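Local coordinates for hypothetic aldehyde deformylating oxygenase (Sulfolobus tokodaii, PDB 5V4T), which binds iron in a ferritin-like helical fold and probably acts as an aldehyde deformylating oxygenase, at residues Lys159-Ala173 / Met198-Ser212. Residues are numbered along the deposited sequence; the frame is centred on the assembly and turned at random.
Sequences KEYAVKRVEELFPLA and MEELKKARINKILGS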
# COMPACT_ATOMS: atom_id res chain seq x y z
N LYS A 159 22.72 -3.03 4.96
CA LYS A 159 21.74 -3.84 5.72
C LYS A 159 21.40 -3.21 7.03
O LYS A 159 20.21 -3.09 7.40
CB LYS A 159 22.26 -5.27 5.93
CG LYS A 159 22.37 -6.14 4.69
CD LYS A 159 22.94 -7.51 5.08
CE LYS A 159 23.16 -8.30 3.83
NZ LYS A 159 23.24 -9.73 4.15
N GLU A 160 22.39 -2.75 7.77
CA GLU A 160 22.13 -2.11 9.05
C GLU A 160 21.30 -0.84 8.94
O GLU A 160 20.31 -0.65 9.69
CB GLU A 160 23.49 -1.86 9.74
CG GLU A 160 23.41 -1.22 11.10
CD GLU A 160 24.78 -0.85 11.69
OE1 GLU A 160 25.86 -1.27 11.18
OE2 GLU A 160 24.78 -0.13 12.74
N TYR A 161 21.60 0.04 7.96
CA TYR A 161 20.83 1.21 7.77
C TYR A 161 19.36 0.88 7.40
O TYR A 161 18.41 1.49 7.89
CB TYR A 161 21.42 2.02 6.61
CG TYR A 161 20.69 3.28 6.31
CD1 TYR A 161 20.88 4.43 7.02
CD2 TYR A 161 19.80 3.33 5.23
CE1 TYR A 161 20.20 5.63 6.68
CE2 TYR A 161 19.13 4.50 4.90
CZ TYR A 161 19.39 5.66 5.62
OH TYR A 161 18.75 6.81 5.37
N ALA A 162 19.20 -0.13 6.55
CA ALA A 162 17.84 -0.50 6.10
C ALA A 162 16.97 -1.08 7.22
O ALA A 162 15.82 -0.71 7.39
CB ALA A 162 17.92 -1.47 4.92
N VAL A 163 17.59 -1.92 8.03
CA VAL A 163 16.85 -2.47 9.18
C VAL A 163 16.43 -1.35 10.10
O VAL A 163 15.30 -1.32 10.54
CB VAL A 163 17.67 -3.55 9.89
CG1 VAL A 163 16.98 -4.00 11.18
CG2 VAL A 163 17.91 -4.73 9.00
N LYS A 164 17.37 -0.42 10.44
CA LYS A 164 17.03 0.68 11.31
C LYS A 164 15.89 1.56 10.72
O LYS A 164 14.99 1.99 11.46
CB LYS A 164 18.27 1.51 11.66
CG LYS A 164 19.26 0.76 12.53
CD LYS A 164 20.54 1.55 12.80
CE LYS A 164 20.29 3.07 12.89
NZ LYS A 164 21.37 3.81 13.66
N ARG A 165 15.92 1.77 9.39
CA ARG A 165 14.84 2.47 8.73
C ARG A 165 13.50 1.80 8.92
O ARG A 165 12.47 2.50 9.21
CB ARG A 165 15.08 2.62 7.23
CG ARG A 165 16.15 3.61 6.84
CD ARG A 165 15.64 5.00 6.67
NE ARG A 165 14.70 5.10 5.59
CZ ARG A 165 13.97 6.16 5.37
NH1 ARG A 165 14.16 7.27 6.11
NH2 ARG A 165 13.13 6.20 4.36
N VAL A 166 13.47 0.49 8.70
CA VAL A 166 12.24 -0.28 8.86
C VAL A 166 11.73 -0.08 10.29
O VAL A 166 10.55 0.16 10.50
CB VAL A 166 12.40 -1.75 8.46
CG1 VAL A 166 11.14 -2.54 8.77
CG2 VAL A 166 12.69 -1.82 6.97
N GLU A 167 12.62 -0.25 11.25
CA GLU A 167 12.26 -0.11 12.65
C GLU A 167 11.73 1.30 12.95
O GLU A 167 10.77 1.48 13.74
CB GLU A 167 13.45 -0.50 13.53
CG GLU A 167 13.76 -1.98 13.42
CD GLU A 167 15.05 -2.45 14.08
OE1 GLU A 167 16.00 -1.68 14.23
OE2 GLU A 167 15.12 -3.66 14.37
N GLU A 168 12.32 2.33 12.35
CA GLU A 168 11.91 3.70 12.63
C GLU A 168 10.58 4.05 12.08
O GLU A 168 9.83 4.78 12.70
CB GLU A 168 12.99 4.69 12.12
CG GLU A 168 14.24 4.51 12.96
CD GLU A 168 15.44 5.28 12.45
OE1 GLU A 168 15.27 6.00 11.43
OE2 GLU A 168 16.53 5.09 13.06
N LEU A 169 10.24 3.45 10.94
CA LEU A 169 9.04 3.81 10.23
C LEU A 169 7.85 2.89 10.55
O LEU A 169 6.71 3.29 10.37
CB LEU A 169 9.30 3.73 8.74
CG LEU A 169 10.24 4.81 8.19
CD1 LEU A 169 10.77 4.35 6.85
CD2 LEU A 169 9.45 6.08 8.06
N PHE A 170 8.14 1.77 11.15
CA PHE A 170 7.07 0.85 11.47
C PHE A 170 5.98 1.49 12.38
O PHE A 170 4.81 1.24 12.16
CB PHE A 170 7.65 -0.41 12.11
CG PHE A 170 6.62 -1.44 12.45
CD1 PHE A 170 6.08 -2.24 11.46
CD2 PHE A 170 6.23 -1.65 13.77
CE1 PHE A 170 5.08 -3.17 11.76
CE2 PHE A 170 5.28 -2.62 14.06
CZ PHE A 170 4.70 -3.34 13.05
N PRO A 171 6.33 2.30 13.37
CA PRO A 171 5.26 2.82 14.23
C PRO A 171 4.27 3.67 13.47
O PRO A 171 3.11 3.67 13.80
CB PRO A 171 6.01 3.67 15.28
CG PRO A 171 7.35 3.02 15.35
CD PRO A 171 7.65 2.52 13.95
N LEU A 172 4.72 4.38 12.43
CA LEU A 172 3.81 5.18 11.61
C LEU A 172 2.84 4.26 10.89
O LEU A 172 1.63 4.53 10.81
CB LEU A 172 4.63 6.05 10.65
CG LEU A 172 3.86 7.04 9.82
CD1 LEU A 172 3.20 8.07 10.72
CD2 LEU A 172 4.75 7.71 8.82
N ALA A 173 3.34 3.16 10.37
CA ALA A 173 2.48 2.15 9.77
C ALA A 173 1.41 1.66 10.71
O ALA A 173 0.23 1.55 10.33
CB ALA A 173 3.30 0.98 9.23
N MET A 198 1.09 -7.27 11.44
CA MET A 198 2.09 -6.31 11.02
C MET A 198 3.42 -6.57 11.66
O MET A 198 4.46 -6.43 11.01
CB MET A 198 1.62 -4.88 11.22
CG MET A 198 0.45 -4.51 10.35
SD MET A 198 -0.26 -2.94 10.90
CE MET A 198 0.85 -1.86 10.05
N GLU A 199 3.43 -6.93 12.97
CA GLU A 199 4.69 -7.21 13.63
C GLU A 199 5.39 -8.38 13.04
O GLU A 199 6.59 -8.39 12.93
CB GLU A 199 4.38 -7.45 15.12
CG GLU A 199 3.88 -6.21 15.81
CD GLU A 199 5.04 -5.32 16.34
OE1 GLU A 199 6.26 -5.56 16.08
OE2 GLU A 199 4.69 -4.42 17.12
N GLU A 200 4.64 -9.43 12.65
CA GLU A 200 5.24 -10.58 12.04
C GLU A 200 5.80 -10.25 10.64
O GLU A 200 6.84 -10.70 10.24
CB GLU A 200 4.27 -11.72 11.98
CG GLU A 200 3.81 -12.10 13.39
CD GLU A 200 4.67 -13.04 14.30
OE1 GLU A 200 5.98 -13.22 14.19
OE2 GLU A 200 3.90 -13.59 15.20
N LEU A 201 5.07 -9.44 9.89
CA LEU A 201 5.58 -8.97 8.60
C LEU A 201 6.86 -8.13 8.69
O LEU A 201 7.76 -8.28 7.90
CB LEU A 201 4.50 -8.20 7.89
CG LEU A 201 3.26 -8.98 7.46
CD1 LEU A 201 2.10 -8.10 7.01
CD2 LEU A 201 3.60 -9.95 6.35
N LYS A 202 6.90 -7.26 9.65
CA LYS A 202 8.12 -6.47 9.93
C LYS A 202 9.29 -7.40 10.17
O LYS A 202 10.35 -7.24 9.60
CB LYS A 202 7.90 -5.59 11.13
CG LYS A 202 9.08 -4.66 11.49
CD LYS A 202 8.95 -4.20 12.93
CE LYS A 202 10.28 -3.85 13.50
NZ LYS A 202 10.12 -3.54 14.95
N LYS A 203 9.13 -8.39 11.06
CA LYS A 203 10.16 -9.36 11.33
C LYS A 203 10.60 -10.12 10.11
O LYS A 203 11.79 -10.29 9.82
CB LYS A 203 9.68 -10.33 12.43
CG LYS A 203 9.65 -9.62 13.76
CD LYS A 203 9.36 -10.57 14.89
CE LYS A 203 9.70 -9.92 16.22
NZ LYS A 203 9.51 -10.89 17.36
N ALA A 204 9.63 -10.52 9.28
CA ALA A 204 9.94 -11.26 8.05
C ALA A 204 10.76 -10.41 7.07
O ALA A 204 11.69 -10.90 6.48
CB ALA A 204 8.63 -11.64 7.39
N ARG A 205 10.40 -9.14 6.90
CA ARG A 205 11.11 -8.28 5.97
C ARG A 205 12.50 -8.03 6.47
O ARG A 205 13.47 -8.10 5.69
CB ARG A 205 10.42 -6.96 5.68
CG ARG A 205 8.94 -7.09 5.24
CD ARG A 205 8.70 -8.04 4.05
NE ARG A 205 7.24 -8.08 3.71
CZ ARG A 205 6.66 -8.91 2.80
NH1 ARG A 205 7.40 -9.82 2.18
NH2 ARG A 205 5.34 -8.85 2.53
N ILE A 206 12.62 -7.77 7.77
CA ILE A 206 13.96 -7.62 8.37
C ILE A 206 14.80 -8.87 8.24
O ILE A 206 15.99 -8.79 7.91
CB ILE A 206 13.89 -7.14 9.84
CG1 ILE A 206 13.35 -5.72 9.87
CG2 ILE A 206 15.26 -7.31 10.50
CD1 ILE A 206 12.98 -5.21 11.24
N ASN A 207 14.23 -10.03 8.51
CA ASN A 207 14.95 -11.25 8.29
C ASN A 207 15.49 -11.43 6.86
O ASN A 207 16.61 -11.92 6.65
CB ASN A 207 14.10 -12.40 8.67
CG ASN A 207 13.87 -12.50 10.17
OD1 ASN A 207 14.56 -11.85 10.94
ND2 ASN A 207 12.97 -13.38 10.58
N LYS A 208 14.68 -11.03 5.89
CA LYS A 208 15.06 -11.16 4.49
C LYS A 208 16.21 -10.19 4.15
O LYS A 208 17.16 -10.56 3.46
CB LYS A 208 13.87 -10.86 3.61
CG LYS A 208 13.07 -12.10 3.28
CD LYS A 208 13.71 -12.83 2.10
CE LYS A 208 12.71 -13.46 1.15
NZ LYS A 208 13.23 -14.76 0.62
N ILE A 209 16.12 -8.97 4.69
CA ILE A 209 17.20 -7.98 4.54
C ILE A 209 18.54 -8.52 5.11
O ILE A 209 19.60 -8.41 4.48
CB ILE A 209 16.91 -6.61 5.17
CG1 ILE A 209 15.72 -5.90 4.47
CG2 ILE A 209 18.13 -5.72 5.20
CD1 ILE A 209 15.19 -4.78 5.26
N LEU A 210 18.46 -9.10 6.31
CA LEU A 210 19.64 -9.66 6.94
C LEU A 210 20.18 -10.93 6.29
O LEU A 210 21.36 -11.22 6.45
CB LEU A 210 19.42 -9.82 8.45
CG LEU A 210 19.28 -8.47 9.12
CD1 LEU A 210 19.01 -8.67 10.59
CD2 LEU A 210 20.44 -7.52 9.00
N GLY A 211 19.33 -11.64 5.58
CA GLY A 211 19.71 -12.87 4.88
C GLY A 211 20.25 -12.73 3.48
O GLY A 211 20.71 -13.72 2.95
N SER A 212 20.24 -11.52 2.89
CA SER A 212 20.64 -11.32 1.47
C SER A 212 22.10 -11.57 1.17
O SER A 212 22.91 -11.11 1.96
CB SER A 212 20.37 -9.90 1.02
OG SER A 212 19.03 -9.57 1.25
O HOH W 1 9.77 -0.72 15.16
O HOH W 2 12.87 -4.75 15.36
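Antiparallel helix packing joins Lys159-Ala173 to Met198-Ser212 in this ferritin-like, iron-binding helical protein, two helices whose axes approach to 9.6 Å and run 174° apart. The pair packs against helix 98-128 (Ala162, Met198) and helix 132-155 (Ile209), with the side chain of Val166 about 11 Å from that of the iron ligand Glu111. Knobs-into-holes packing appears at Ile209, whose side chain enters the space framed by Lys159, Ala162, Val163 and Val166. Val163, one wall of that hole, also turns CG1 to CG2 of Ile206 at 3.8 Å, while its CG2 touches both Ile209 CG2 and Leu210 CD2. Further along, Lys202 sets CD over one face of the Phe170 ring, a CH-pi contact 3.8 Å from the centroid. Phe170 holds CG anti to the backbone N (chi1 -178°), which carries the ring across to Lys202, to CB and O of Met198, and to the Glu199 carboxylate, whose CD approaches CE2 obliquely at 3.5 Å, the planes 55° apart. A serine in place of Phe170 would probably leave Lys202 CD without its aromatic partner and open a gap beside Met198 and Glu199. Beyond the ring, one water ties Lys202 NZ to the backbone Glu167 O; a second links it to Glu167 OE2, an opposite charge 5.0 Å from NZ. At the far end, Lys159 NZ donates to Ser212 O at 2.6 Å, in the carbonyl plane, with a weak second bond to Leu210 O.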